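Local coordinates for protein putative GntR-family transcriptional regulator (Bordetella bronchiseptica RB50, PDB 3CNV) that probably regulates transcription as a GntR-family regulator, with a UTRA domain expected to bind a small effector molecule, at residues P87-F92 against P142-R147; T71-L76 against F96-V101. All blocks are in the same frame, centred on the assembly; numbering follows the deposited sequence.

Contact 1: residues P87-F92 against P142-R147; sequences PLYGLF and PMEVRR. With FLC (citrate anion), chain J.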
loop_
_atom_site.group_PDB
_atom_site.type_symbol
_atom_site.label_atom_id
_atom_site.label_comp_id
_atom_site.label_asym_id
_atom_site.label_seq_id
_atom_site.Cartn_x
_atom_site.Cartn_y
_atom_site.Cartn_z
ATOM N N PRO C 87 15.431 17.194 -3.956
ATOM C CA PRO C 87 15.465 15.832 -3.486
ATOM C C PRO C 87 16.008 14.910 -4.569
ATOM O O PRO C 87 15.817 15.148 -5.790
ATOM C CB PRO C 87 14.002 15.553 -3.161
ATOM C CG PRO C 87 13.255 16.827 -3.370
ATOM C CD PRO C 87 14.067 17.708 -4.200
ATOM N N LEU C 88 16.706 13.864 -4.159
ATOM C CA LEU C 88 17.263 12.922 -5.159
ATOM C C LEU C 88 16.248 12.370 -6.204
ATOM O O LEU C 88 16.542 12.350 -7.399
ATOM C CB LEU C 88 17.949 11.740 -4.490
ATOM C CG LEU C 88 19.240 12.091 -3.726
ATOM C CD1 LEU C 88 19.845 10.866 -3.022
ATOM C CD2 LEU C 88 20.230 12.637 -4.720
ATOM N N TYR C 89 15.120 11.820 -5.755
ATOM C CA TYR C 89 14.156 11.237 -6.706
ATOM C C TYR C 89 13.698 12.282 -7.677
ATOM O O TYR C 89 13.473 12.003 -8.845
ATOM C CB TYR C 89 12.967 10.507 -6.055
ATOM C CG TYR C 89 13.345 9.209 -5.426
ATOM C CD1 TYR C 89 13.768 8.120 -6.190
ATOM C CD2 TYR C 89 13.207 9.045 -4.077
ATOM C CE1 TYR C 89 14.107 6.914 -5.584
ATOM C CE2 TYR C 89 13.512 7.849 -3.456
ATOM C CZ TYR C 89 13.969 6.795 -4.200
ATOM O OH TYR C 89 14.265 5.627 -3.525
ATOM N N GLY C 90 13.596 13.504 -7.204
ATOM C CA GLY C 90 13.192 14.614 -8.116
ATOM C C GLY C 90 14.293 14.886 -9.124
ATOM O O GLY C 90 14.028 15.139 -10.297
ATOM N N LEU C 91 15.548 14.826 -8.673
ATOM C CA LEU C 91 16.715 14.989 -9.557
ATOM C C LEU C 91 16.730 13.864 -10.619
ATOM O O LEU C 91 16.977 14.100 -11.787
ATOM C CB LEU C 91 18.037 14.941 -8.787
ATOM C CG LEU C 91 19.316 14.996 -9.635
ATOM C CD1 LEU C 91 19.463 16.460 -10.280
ATOM C CD2 LEU C 91 20.619 14.610 -8.860
ATOM N N PHE C 92 16.473 12.634 -10.195
ATOM C CA PHE C 92 16.530 11.505 -11.116
ATOM C C PHE C 92 15.466 11.710 -12.198
ATOM O O PHE C 92 15.681 11.408 -13.354
ATOM C CB PHE C 92 16.332 10.150 -10.428
ATOM C CG PHE C 92 17.324 9.833 -9.335
ATOM C CD1 PHE C 92 18.559 10.469 -9.280
ATOM C CD2 PHE C 92 17.028 8.839 -8.393
ATOM C CE1 PHE C 92 19.475 10.156 -8.284
ATOM C CE2 PHE C 92 17.943 8.499 -7.400
ATOM C CZ PHE C 92 19.179 9.158 -7.354
ATOM N N PRO C 142 14.345 -2.391 -12.696
ATOM C CA PRO C 142 14.959 -1.867 -11.490
ATOM C C PRO C 142 15.985 -0.786 -11.823
ATOM O O PRO C 142 16.758 -0.932 -12.758
ATOM C CB PRO C 142 15.562 -3.116 -10.844
ATOM C CG PRO C 142 15.854 -4.001 -11.957
ATOM C CD PRO C 142 14.901 -3.711 -13.052
HETATM N N MSE C 143 15.934 0.313 -11.117
HETATM C CA MSE C 143 16.809 1.455 -11.384
HETATM C C MSE C 143 17.580 2.015 -10.184
HETATM O O MSE C 143 18.439 2.910 -10.323
HETATM C CB MSE C 143 15.986 2.647 -11.958
HETATM C CG MSE C 143 15.526 2.534 -13.369
HETATM SE SE MSE C 143 16.857 1.979 -14.712
HETATM C CE MSE C 143 18.044 3.476 -14.545
ATOM N N GLU C 144 17.246 1.539 -9.019
ATOM C CA GLU C 144 17.910 1.952 -7.780
ATOM C C GLU C 144 17.796 0.916 -6.726
ATOM O O GLU C 144 16.726 0.296 -6.534
ATOM C CB GLU C 144 17.284 3.232 -7.175
ATOM C CG GLU C 144 18.025 3.746 -5.940
ATOM C CD GLU C 144 17.185 4.683 -5.060
ATOM O OE1 GLU C 144 15.975 4.369 -4.849
ATOM O OE2 GLU C 144 17.762 5.708 -4.597
ATOM N N VAL C 145 18.925 0.785 -6.032
ATOM C CA VAL C 145 19.044 0.061 -4.786
ATOM C C VAL C 145 19.404 1.044 -3.728
ATOM O O VAL C 145 20.331 1.813 -3.876
ATOM C CB VAL C 145 20.105 -1.070 -4.795
ATOM C CG1 VAL C 145 20.250 -1.705 -3.345
ATOM C CG2 VAL C 145 19.744 -2.187 -5.790
ATOM N N ARG C 146 18.627 1.076 -2.667
ATOM C CA ARG C 146 18.961 1.970 -1.567
ATOM C C ARG C 146 18.817 1.232 -0.230
ATOM O O ARG C 146 17.787 0.569 0.015
ATOM C CB ARG C 146 18.016 3.211 -1.613
ATOM C CG ARG C 146 18.288 4.249 -0.523
ATOM C CD ARG C 146 17.328 5.454 -0.553
ATOM N NE ARG C 146 17.316 6.171 -1.820
ATOM C CZ ARG C 146 16.777 7.360 -2.037
ATOM N NH1 ARG C 146 16.070 7.969 -1.085
ATOM N NH2 ARG C 146 16.881 7.903 -3.250
ATOM N N ARG C 147 19.867 1.315 0.608
ATOM C CA ARG C 147 19.826 0.873 1.937
ATOM C C ARG C 147 19.895 2.036 2.898
ATOM O O ARG C 147 20.873 2.819 2.927
ATOM C CB ARG C 147 20.964 -0.052 2.286
ATOM C CG ARG C 147 20.855 -0.410 3.782
ATOM C CD ARG C 147 22.019 -1.278 4.293
ATOM N NE ARG C 147 23.264 -1.050 3.565
ATOM C CZ ARG C 147 24.177 -0.110 3.852
ATOM N NH1 ARG C 147 23.996 0.742 4.844
ATOM N NH2 ARG C 147 25.283 -0.031 3.115
HETATM C CAC FLC J . 12.236 10.677 -0.781
HETATM C CA FLC J . 13.387 11.096 0.112
HETATM C CB FLC J . 14.207 12.156 -0.605
HETATM C CBC FLC J . 14.808 11.567 -1.878
HETATM C CG FLC J . 15.286 12.666 0.328
HETATM C CGC FLC J . 15.905 13.856 -0.329
HETATM O OA1 FLC J . 11.754 11.505 -1.595
HETATM O OA2 FLC J . 11.803 9.518 -0.767
HETATM O OB1 FLC J . 15.650 10.618 -1.753
HETATM O OB2 FLC J . 14.371 12.025 -2.954
HETATM O OG1 FLC J . 16.678 13.670 -1.292
HETATM O OG2 FLC J . 15.639 14.961 0.197
HETATM O OHB FLC J . 13.392 13.275 -0.901
#
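A buried polar contact joins the start of helix 88-96 to strand 141-150 in the UTRA domain, with Tyr89 meeting Glu144 and Arg146 beside a bound citrate. Tyr89 OH donates to the syn lone pair of Glu144 OE1 at 2.5 Å. Glu144 OE2 lies at the ring edge of Phe92, 4.0 Å from CE2. Arg146 bends at chi3 (-57°), which places NE, and grips this same OE2 side-on in a salt bridge, through NE and NH2, the latter at 2.7 Å. Arg146 and Tyr89 meet tip to tip with planes 15° apart: NH2 lies over the ring face near its rim, 3.3 Å from Tyr89 CZ, and Tyr89 OH sits over the centre of the guanidinium. Arg146 NH1 donates to citrate OB1 at 2.8 Å, Leu88 N to OG1 at 2.9 Å and Tyr89 N to OB2. The anion thus sits at a helix N-terminus, where the dipole probably favours it. Citrate probably comes from the crystallisation liquor, but its place is consistent with the effector pocket of UTRA domains. From strand 127-137, Ser135 OG bonds to Glu144 OE1 and Arg133 NH1 to Tyr89 OH; Leu66 of strand 59-69 packs on Glu144, and Leu81 of helix 78-83 touches Leu88.

Contact 2: residues T71-L76 against F96-V101; sequences THFRGL and FGVSMV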
loop_
_atom_site.group_PDB
_atom_site.type_symbol
_atom_site.label_atom_id
_atom_site.label_comp_id
_atom_site.label_asym_id
_atom_site.label_seq_id
_atom_site.Cartn_x
_atom_site.Cartn_y
_atom_site.Cartn_z
ATOM N N THR C 71 25.054 3.172 -16.511
ATOM C CA THR C 71 24.543 3.389 -17.859
ATOM C C THR C 71 23.597 4.567 -17.895
ATOM O O THR C 71 23.824 5.518 -18.614
ATOM C CB THR C 71 23.820 2.113 -18.427
ATOM O OG1 THR C 71 22.710 1.698 -17.575
ATOM C CG2 THR C 71 24.818 0.951 -18.599
ATOM N N HIS C 72 22.608 4.572 -17.024
ATOM C CA HIS C 72 21.555 5.598 -17.101
ATOM C C HIS C 72 21.921 6.870 -16.339
ATOM O O HIS C 72 21.214 7.876 -16.398
ATOM C CB HIS C 72 20.232 5.042 -16.593
ATOM C CG HIS C 72 19.812 3.787 -17.285
ATOM N ND1 HIS C 72 19.705 2.575 -16.635
ATOM C CD2 HIS C 72 19.501 3.548 -18.585
ATOM C CE1 HIS C 72 19.321 1.649 -17.499
ATOM N NE2 HIS C 72 19.193 2.212 -18.690
ATOM N N PHE C 73 23.029 6.832 -15.624
ATOM C CA PHE C 73 23.326 7.909 -14.688
ATOM C C PHE C 73 24.712 8.480 -14.888
ATOM O O PHE C 73 25.328 9.054 -13.969
ATOM C CB PHE C 73 23.105 7.441 -13.251
ATOM C CG PHE C 73 21.649 7.358 -12.856
ATOM C CD1 PHE C 73 20.962 8.494 -12.442
ATOM C CD2 PHE C 73 20.955 6.141 -12.937
ATOM C CE1 PHE C 73 19.607 8.396 -12.102
ATOM C CE2 PHE C 73 19.659 6.031 -12.569
ATOM C CZ PHE C 73 18.964 7.175 -12.159
ATOM N N ARG C 74 25.194 8.311 -16.118
ATOM C CA ARG C 74 26.537 8.802 -16.494
ATOM C C ARG C 74 26.724 10.273 -16.172
ATOM O O ARG C 74 27.782 10.681 -15.720
ATOM C CB ARG C 74 26.890 8.464 -17.948
ATOM C CG ARG C 74 27.440 7.042 -17.993
ATOM C CD ARG C 74 27.968 6.667 -19.361
ATOM N NE ARG C 74 26.884 6.162 -20.195
ATOM C CZ ARG C 74 26.152 6.910 -21.023
ATOM N NH1 ARG C 74 26.390 8.224 -21.152
ATOM N NH2 ARG C 74 25.174 6.333 -21.725
ATOM N N GLY C 75 25.672 11.056 -16.298
ATOM C CA GLY C 75 25.796 12.502 -16.068
ATOM C C GLY C 75 25.910 12.901 -14.598
ATOM O O GLY C 75 26.116 14.079 -14.248
ATOM N N LEU C 76 25.781 11.907 -13.726
ATOM C CA LEU C 76 25.630 12.165 -12.295
ATOM C C LEU C 76 26.993 12.481 -11.718
ATOM O O LEU C 76 27.900 11.663 -11.817
ATOM C CB LEU C 76 24.963 10.989 -11.567
ATOM C CG LEU C 76 24.397 11.129 -10.140
ATOM C CD1 LEU C 76 23.500 12.382 -10.016
ATOM C CD2 LEU C 76 23.616 9.900 -9.749
ATOM N N PHE C 96 17.472 13.077 -15.342
ATOM C CA PHE C 96 17.802 11.761 -15.922
ATOM C C PHE C 96 16.584 11.055 -16.530
ATOM O O PHE C 96 16.746 10.055 -17.197
ATOM C CB PHE C 96 18.583 10.852 -14.884
ATOM C CG PHE C 96 19.892 11.470 -14.407
ATOM C CD1 PHE C 96 21.064 11.294 -15.126
ATOM C CD2 PHE C 96 19.933 12.334 -13.307
ATOM C CE1 PHE C 96 22.240 11.928 -14.739
ATOM C CE2 PHE C 96 21.110 12.954 -12.897
ATOM C CZ PHE C 96 22.269 12.764 -13.605
ATOM N N GLY C 97 15.388 11.618 -16.344
ATOM C CA GLY C 97 14.136 11.062 -16.907
ATOM C C GLY C 97 13.793 9.705 -16.315
ATOM O O GLY C 97 13.223 8.832 -16.972
ATOM N N VAL C 98 14.180 9.510 -15.053
ATOM C CA VAL C 98 13.846 8.256 -14.347
ATOM C C VAL C 98 12.807 8.471 -13.245
ATOM O O VAL C 98 13.083 9.113 -12.269
ATOM C CB VAL C 98 15.150 7.646 -13.810
ATOM C CG1 VAL C 98 14.868 6.427 -12.923
ATOM C CG2 VAL C 98 16.071 7.333 -15.004
ATOM N N SER C 99 11.569 7.986 -13.468
ATOM C CA SER C 99 10.463 8.122 -12.512
ATOM C C SER C 99 10.107 6.768 -11.982
ATOM O O SER C 99 9.858 5.846 -12.733
ATOM C CB SER C 99 9.147 8.642 -13.111
ATOM O OG SER C 99 9.304 9.867 -13.764
HETATM N N MSE C 100 10.125 6.671 -10.672
HETATM C CA MSE C 100 9.813 5.404 -9.986
HETATM C C MSE C 100 8.292 5.221 -9.794
HETATM O O MSE C 100 7.550 6.096 -9.252
HETATM C CB MSE C 100 10.519 5.348 -8.654
HETATM C CG MSE C 100 11.967 5.760 -8.643
HETATM SE SE MSE C 100 13.029 4.644 -9.856
HETATM C CE MSE C 100 14.801 5.513 -9.452
ATOM N N VAL C 101 7.816 4.059 -10.207
ATOM C CA VAL C 101 6.430 3.698 -10.069
ATOM C C VAL C 101 6.160 2.803 -8.872
ATOM O O VAL C 101 5.056 2.799 -8.325
ATOM C CB VAL C 101 5.916 3.006 -11.398
ATOM C CG1 VAL C 101 6.229 3.891 -12.562
ATOM C CG2 VAL C 101 6.578 1.687 -11.590
#
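Phe96, beside Gly97 where the chain leaves helix 88-96, packs against the 71-76 loop, reaching toward Phe73, Gly75 and Leu76. Its CB lies 3.8 Å from Phe73 CE1. CG is anti to the carbonyl carbon (chi1 -59°) and meets Phe73 CD1 at 3.7 Å, and that carbon sits over one ring face, offset toward the rim. The two rings are oblique, with planes at 41° and centroids 5.2 Å apart. CD1 of Phe96 approaches the carbonyl oxygen of His72 at 3.7 Å. Phe96 CD2 lies 4.1 Å from Phe73 CD1. Phe73 to Leu76 form a type I beta turn, closed by a bond from Leu76 N to Phe73 O, and the outer ring atoms of Phe96 rest against it. CE1 comes near Leu76 N and the carbonyl carbon of Gly75. CE2 touches Leu76 CD1 at 3.8 Å, the two side chains crossing at about a right angle. CZ, at the tip, is 3.6 Å from Leu76 N. After Phe96 comes Gly97, which has positive phi, and then Val98. Val98 CG2 meets Phe73 CZ at 4.1 Å, tip to tip. Met143 of strand 141-150 touches both Phe73 and Val98.

Contact 1 is buried near the middle of the chain, while contact 2 is partly buried and lies farther out. Both involve helix 88-96: contact 1 uses its first turns, and contact 2 the region around Phe96 and the loop that follows. The chemistry follows the place. Contact 1 is polar and charged and borders the citrate, whereas contact 2 is apolar packing with no hydrogen bond between its segments. Their centres are 8 Å apart. Phe92 of contact 1 joins them, since its ring meets that of Phe73 edge-to-face and its carbonyl oxygen probably bonds to Val98 N.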